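Local coordinates for DUF269-containing protein (Cyanothece sp. ATCC 51142, PDB 3NJ2) that is of unknown function but belongs to the DUF269 family and is associated with nitrogen fixation in this cyanobacterium, at residues Phe36-Tyr47 and Cys91-Lys102. Residues are numbered along the deposited sequence; the frame is centred on the assembly and turned at random.
Sequences FLQSLVQQIRAY and CYFRAIAALIEK
F36 enters the groove of helix 83-104 as a knob in a hole made by Y92, A95, I96 and L99, opening a knobs-into-holes packing in which the two helical segments cross at 122° with axes 8.2 Å apart. With CG anti to the backbone N (chi1 177°), the ring is thrown across to the second helix, where CE1 meets I96 CG1 at 3.6 Å and CZ approaches Y92 CE1, while L99 CD1 sits at its edge. Helix 147-167 adds N151 and T155 to the surroundings of this ring. One turn on, S39 OG donates to A95 O at 3.0 Å, tilted from the carbonyl plane; the same oxygen also takes the helical bond from L99 N. At L40 the backbones come close, because A95 has only a methyl there: A95 CB lies 3.6 Å from L40 CA and is itself a knob among F36, S39, L40 and Q43. Q43 fills the next hole, among C91, R94, A95 and A98, its bent chain setting OE1 3.3 Å from R94 CB. I44 CD1 then packs on C91 CB at 3.6 Å, with Y53 and Y65 also against this isoleucine. Beyond the helix, Y47 lies flat under the R94 guanidinium, planes 15° apart, in a cation-pi stack. Replacing R94 by an alanine would probably leave that face of Y47 without its cationic partner and the ring freer to turn. NH1 of R94 sits over the centre of the Y47 ring, 3.6 Å from Y47 CE1.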
loop_
_atom_site.group_PDB
_atom_site.type_symbol
_atom_site.label_atom_id
_atom_site.label_comp_id
_atom_site.label_asym_id
_atom_site.label_seq_id
_atom_site.Cartn_x
_atom_site.Cartn_y
_atom_site.Cartn_z
ATOM N N PHE B 36 -11.289 17.681 11.577
ATOM C CA PHE B 36 -10.427 16.502 11.574
ATOM C C PHE B 36 -10.813 15.481 12.617
ATOM O O PHE B 36 -10.987 14.346 12.258
ATOM C CB PHE B 36 -8.902 16.796 11.582
ATOM C CG PHE B 36 -8.142 15.536 11.644
ATOM C CD1 PHE B 36 -8.004 14.711 10.468
ATOM C CD2 PHE B 36 -7.565 15.100 12.863
ATOM C CE1 PHE B 36 -7.341 13.442 10.548
ATOM C CE2 PHE B 36 -6.945 13.876 12.882
ATOM C CZ PHE B 36 -6.873 13.047 11.754
ATOM N N LEU B 37 -10.931 15.933 13.865
ATOM C CA LEU B 37 -11.291 14.950 14.867
ATOM C C LEU B 37 -12.669 14.354 14.634
ATOM O O LEU B 37 -12.895 13.191 14.948
ATOM C CB LEU B 37 -11.120 15.559 16.285
ATOM C CG LEU B 37 -9.735 16.040 16.685
ATOM C CD1 LEU B 37 -9.624 16.680 18.099
ATOM C CD2 LEU B 37 -8.751 14.877 16.519
ATOM N N GLN B 38 -13.605 15.181 14.144
ATOM C CA GLN B 38 -14.863 14.670 13.788
ATOM C C GLN B 38 -14.779 13.585 12.660
ATOM O O GLN B 38 -15.444 12.552 12.706
ATOM C CB GLN B 38 -15.852 15.791 13.536
ATOM C CG GLN B 38 -16.380 16.419 14.846
ATOM C CD GLN B 38 -17.177 15.402 15.653
ATOM O OE1 GLN B 38 -18.181 14.852 15.144
ATOM N NE2 GLN B 38 -16.727 15.128 16.883
ATOM N N SER B 39 -13.959 13.826 11.660
ATOM C CA SER B 39 -13.720 12.860 10.631
ATOM C C SER B 39 -13.134 11.602 11.207
ATOM O O SER B 39 -13.556 10.550 10.878
ATOM C CB SER B 39 -12.732 13.408 9.602
ATOM O OG SER B 39 -12.776 12.589 8.448
ATOM N N LEU B 40 -12.182 11.762 12.128
ATOM C CA LEU B 40 -11.550 10.573 12.703
ATOM C C LEU B 40 -12.566 9.753 13.519
ATOM O O LEU B 40 -12.635 8.504 13.406
ATOM C CB LEU B 40 -10.377 10.997 13.582
ATOM C CG LEU B 40 -9.580 9.922 14.269
ATOM C CD1 LEU B 40 -9.050 8.862 13.231
ATOM C CD2 LEU B 40 -8.479 10.488 15.145
ATOM N N VAL B 41 -13.359 10.457 14.330
ATOM C CA VAL B 41 -14.448 9.744 15.111
ATOM C C VAL B 41 -15.400 8.986 14.173
ATOM O O VAL B 41 -15.747 7.804 14.379
ATOM C CB VAL B 41 -15.301 10.686 16.058
ATOM C CG1 VAL B 41 -16.487 9.965 16.715
ATOM C CG2 VAL B 41 -14.430 11.306 17.092
ATOM N N GLN B 42 -15.800 9.647 13.117
ATOM C CA GLN B 42 -16.665 8.987 12.089
ATOM C C GLN B 42 -16.060 7.677 11.556
ATOM O O GLN B 42 -16.713 6.630 11.442
ATOM C CB GLN B 42 -16.971 9.932 10.972
ATOM C CG GLN B 42 -17.840 9.338 9.858
ATOM C CD GLN B 42 -17.956 10.296 8.644
ATOM O OE1 GLN B 42 -17.214 11.308 8.528
ATOM N NE2 GLN B 42 -18.848 9.952 7.716
ATOM N N GLN B 43 -14.764 7.707 11.213
ATOM C CA GLN B 43 -14.150 6.517 10.695
ATOM C C GLN B 43 -14.063 5.415 11.747
ATOM O O GLN B 43 -14.353 4.307 11.471
ATOM C CB GLN B 43 -12.736 6.834 10.085
ATOM C CG GLN B 43 -12.854 7.824 8.899
ATOM C CD GLN B 43 -13.462 7.161 7.640
ATOM O OE1 GLN B 43 -13.230 5.991 7.384
ATOM N NE2 GLN B 43 -14.214 7.914 6.884
ATOM N N ILE B 44 -13.683 5.750 12.962
ATOM C CA ILE B 44 -13.525 4.750 14.052
ATOM C C ILE B 44 -14.896 4.026 14.227
ATOM O O ILE B 44 -14.964 2.787 14.352
ATOM C CB ILE B 44 -13.013 5.354 15.415
ATOM C CG1 ILE B 44 -11.554 5.832 15.312
ATOM C CG2 ILE B 44 -13.075 4.262 16.485
ATOM C CD1 ILE B 44 -10.533 4.648 15.155
ATOM N N ARG B 45 -15.976 4.822 14.225
ATOM C CA ARG B 45 -17.326 4.239 14.429
ATOM C C ARG B 45 -17.789 3.399 13.278
ATOM O O ARG B 45 -18.606 2.460 13.421
ATOM C CB ARG B 45 -18.347 5.346 14.711
ATOM C CG ARG B 45 -18.035 6.110 16.077
ATOM C CD ARG B 45 -19.179 7.071 16.436
ATOM N NE ARG B 45 -19.073 7.920 17.642
ATOM C CZ ARG B 45 -19.218 7.477 18.895
ATOM N NH1 ARG B 45 -19.559 6.211 19.092
ATOM N NH2 ARG B 45 -18.994 8.309 19.875
ATOM N N ALA B 46 -17.300 3.730 12.093
ATOM C CA ALA B 46 -17.711 3.027 10.882
ATOM C C ALA B 46 -17.048 1.644 10.805
ATOM O O ALA B 46 -17.515 0.790 10.064
ATOM C CB ALA B 46 -17.318 3.902 9.662
ATOM N N TYR B 47 -15.960 1.438 11.553
ATOM C CA TYR B 47 -15.185 0.205 11.481
ATOM C C TYR B 47 -15.199 -0.550 12.793
ATOM O O TYR B 47 -14.163 -0.904 13.387
ATOM C CB TYR B 47 -13.767 0.461 10.904
ATOM C CG TYR B 47 -13.817 0.890 9.439
ATOM C CD1 TYR B 47 -13.898 -0.054 8.398
ATOM C CD2 TYR B 47 -13.761 2.242 9.083
ATOM C CE1 TYR B 47 -13.920 0.336 7.079
ATOM C CE2 TYR B 47 -13.818 2.671 7.760
ATOM C CZ TYR B 47 -13.903 1.699 6.737
ATOM O OH TYR B 47 -13.966 2.136 5.435
ATOM N N CYS B 91 -7.655 4.120 10.171
ATOM C CA CYS B 91 -8.718 5.098 10.371
ATOM C C CYS B 91 -8.246 6.527 10.353
ATOM O O CYS B 91 -8.931 7.417 9.780
ATOM C CB CYS B 91 -9.483 4.836 11.667
ATOM S SG CYS B 91 -10.638 3.369 11.501
ATOM N N TYR B 92 -7.032 6.768 10.857
ATOM C CA TYR B 92 -6.357 8.064 10.757
ATOM C C TYR B 92 -6.196 8.476 9.325
ATOM O O TYR B 92 -6.639 9.605 8.909
ATOM C CB TYR B 92 -4.993 7.966 11.479
ATOM C CG TYR B 92 -4.166 9.211 11.472
ATOM C CD1 TYR B 92 -4.458 10.294 12.350
ATOM C CD2 TYR B 92 -3.062 9.315 10.651
ATOM C CE1 TYR B 92 -3.657 11.457 12.390
ATOM C CE2 TYR B 92 -2.259 10.421 10.728
ATOM C CZ TYR B 92 -2.578 11.489 11.589
ATOM O OH TYR B 92 -1.790 12.601 11.581
ATOM N N PHE B 93 -5.663 7.585 8.495
ATOM C CA PHE B 93 -5.480 7.945 7.081
ATOM C C PHE B 93 -6.782 8.041 6.306
ATOM O O PHE B 93 -6.861 8.833 5.368
ATOM C CB PHE B 93 -4.343 7.137 6.423
ATOM C CG PHE B 93 -2.986 7.542 6.987
ATOM C CD1 PHE B 93 -2.395 8.710 6.507
ATOM C CD2 PHE B 93 -2.302 6.745 7.973
ATOM C CE1 PHE B 93 -1.255 9.094 7.070
ATOM C CE2 PHE B 93 -1.127 7.183 8.556
ATOM C CZ PHE B 93 -0.599 8.371 8.082
ATOM N N ARG B 94 -7.768 7.193 6.682
ATOM C CA ARG B 94 -9.112 7.327 6.042
ATOM C C ARG B 94 -9.766 8.627 6.426
ATOM O O ARG B 94 -10.576 9.194 5.594
ATOM C CB ARG B 94 -10.017 6.205 6.525
ATOM C CG ARG B 94 -9.657 4.831 5.807
ATOM C CD ARG B 94 -10.328 3.703 6.639
ATOM N NE ARG B 94 -10.143 2.432 5.938
ATOM C CZ ARG B 94 -10.249 1.224 6.506
ATOM N NH1 ARG B 94 -10.501 1.088 7.819
ATOM N NH2 ARG B 94 -10.022 0.158 5.764
ATOM N N ALA B 95 -9.508 9.108 7.618
ATOM C CA ALA B 95 -10.091 10.380 8.108
ATOM C C ALA B 95 -9.507 11.550 7.246
ATOM O O ALA B 95 -10.251 12.514 6.859
ATOM C CB ALA B 95 -9.806 10.517 9.568
ATOM N N ILE B 96 -8.196 11.431 6.958
ATOM C CA ILE B 96 -7.486 12.431 6.203
ATOM C C ILE B 96 -8.075 12.370 4.770
ATOM O O ILE B 96 -8.455 13.432 4.159
ATOM C CB ILE B 96 -5.976 12.130 6.235
ATOM C CG1 ILE B 96 -5.475 12.530 7.572
ATOM C CG2 ILE B 96 -5.237 12.993 5.024
ATOM C CD1 ILE B 96 -4.116 11.916 7.853
ATOM N N ALA B 97 -8.237 11.175 4.225
ATOM C CA ALA B 97 -8.699 10.931 2.849
ATOM C C ALA B 97 -10.142 11.495 2.719
ATOM O O ALA B 97 -10.509 12.173 1.780
ATOM C CB ALA B 97 -8.682 9.464 2.540
ATOM N N ALA B 98 -10.958 11.219 3.756
ATOM C CA ALA B 98 -12.365 11.722 3.658
ATOM C C ALA B 98 -12.474 13.238 3.594
ATOM O O ALA B 98 -13.353 13.738 2.931
ATOM C CB ALA B 98 -13.110 11.163 4.851
ATOM N N LEU B 99 -11.616 13.977 4.283
ATOM C CA LEU B 99 -11.592 15.423 4.248
ATOM C C LEU B 99 -11.073 15.920 2.883
ATOM O O LEU B 99 -11.595 16.891 2.337
ATOM C CB LEU B 99 -10.777 16.012 5.391
ATOM C CG LEU B 99 -11.456 15.872 6.749
ATOM C CD1 LEU B 99 -10.335 15.878 7.856
ATOM C CD2 LEU B 99 -12.601 16.847 6.874
ATOM N N ILE B 100 -10.042 15.265 2.334
ATOM C CA ILE B 100 -9.579 15.594 0.969
ATOM C C ILE B 100 -10.728 15.433 -0.004
ATOM O O ILE B 100 -10.976 16.327 -0.797
ATOM C CB ILE B 100 -8.343 14.734 0.620
ATOM C CG1 ILE B 100 -7.228 15.148 1.529
ATOM C CG2 ILE B 100 -7.965 15.008 -0.873
ATOM C CD1 ILE B 100 -6.029 14.125 1.409
ATOM N N GLU B 101 -11.459 14.323 0.079
ATOM C CA GLU B 101 -12.573 14.058 -0.787
ATOM C C GLU B 101 -13.677 15.105 -0.574
ATOM O O GLU B 101 -14.195 15.639 -1.563
ATOM C CB GLU B 101 -13.059 12.622 -0.476
ATOM C CG GLU B 101 -13.998 12.015 -1.497
ATOM C CD GLU B 101 -14.146 10.472 -1.313
ATOM O OE1 GLU B 101 -13.163 9.642 -1.117
ATOM O OE2 GLU B 101 -15.339 10.053 -1.407
ATOM N N LYS B 102 -14.016 15.456 0.676
ATOM C CA LYS B 102 -15.071 16.473 0.965
ATOM C C LYS B 102 -14.719 17.827 0.364
ATOM O O LYS B 102 -15.587 18.550 -0.194
ATOM C CB LYS B 102 -15.242 16.648 2.485
ATOM C CG LYS B 102 -16.067 15.550 3.080
ATOM C CD LYS B 102 -16.502 15.938 4.439
ATOM C CE LYS B 102 -17.745 15.145 4.804
ATOM N NZ LYS B 102 -17.724 14.943 6.263
#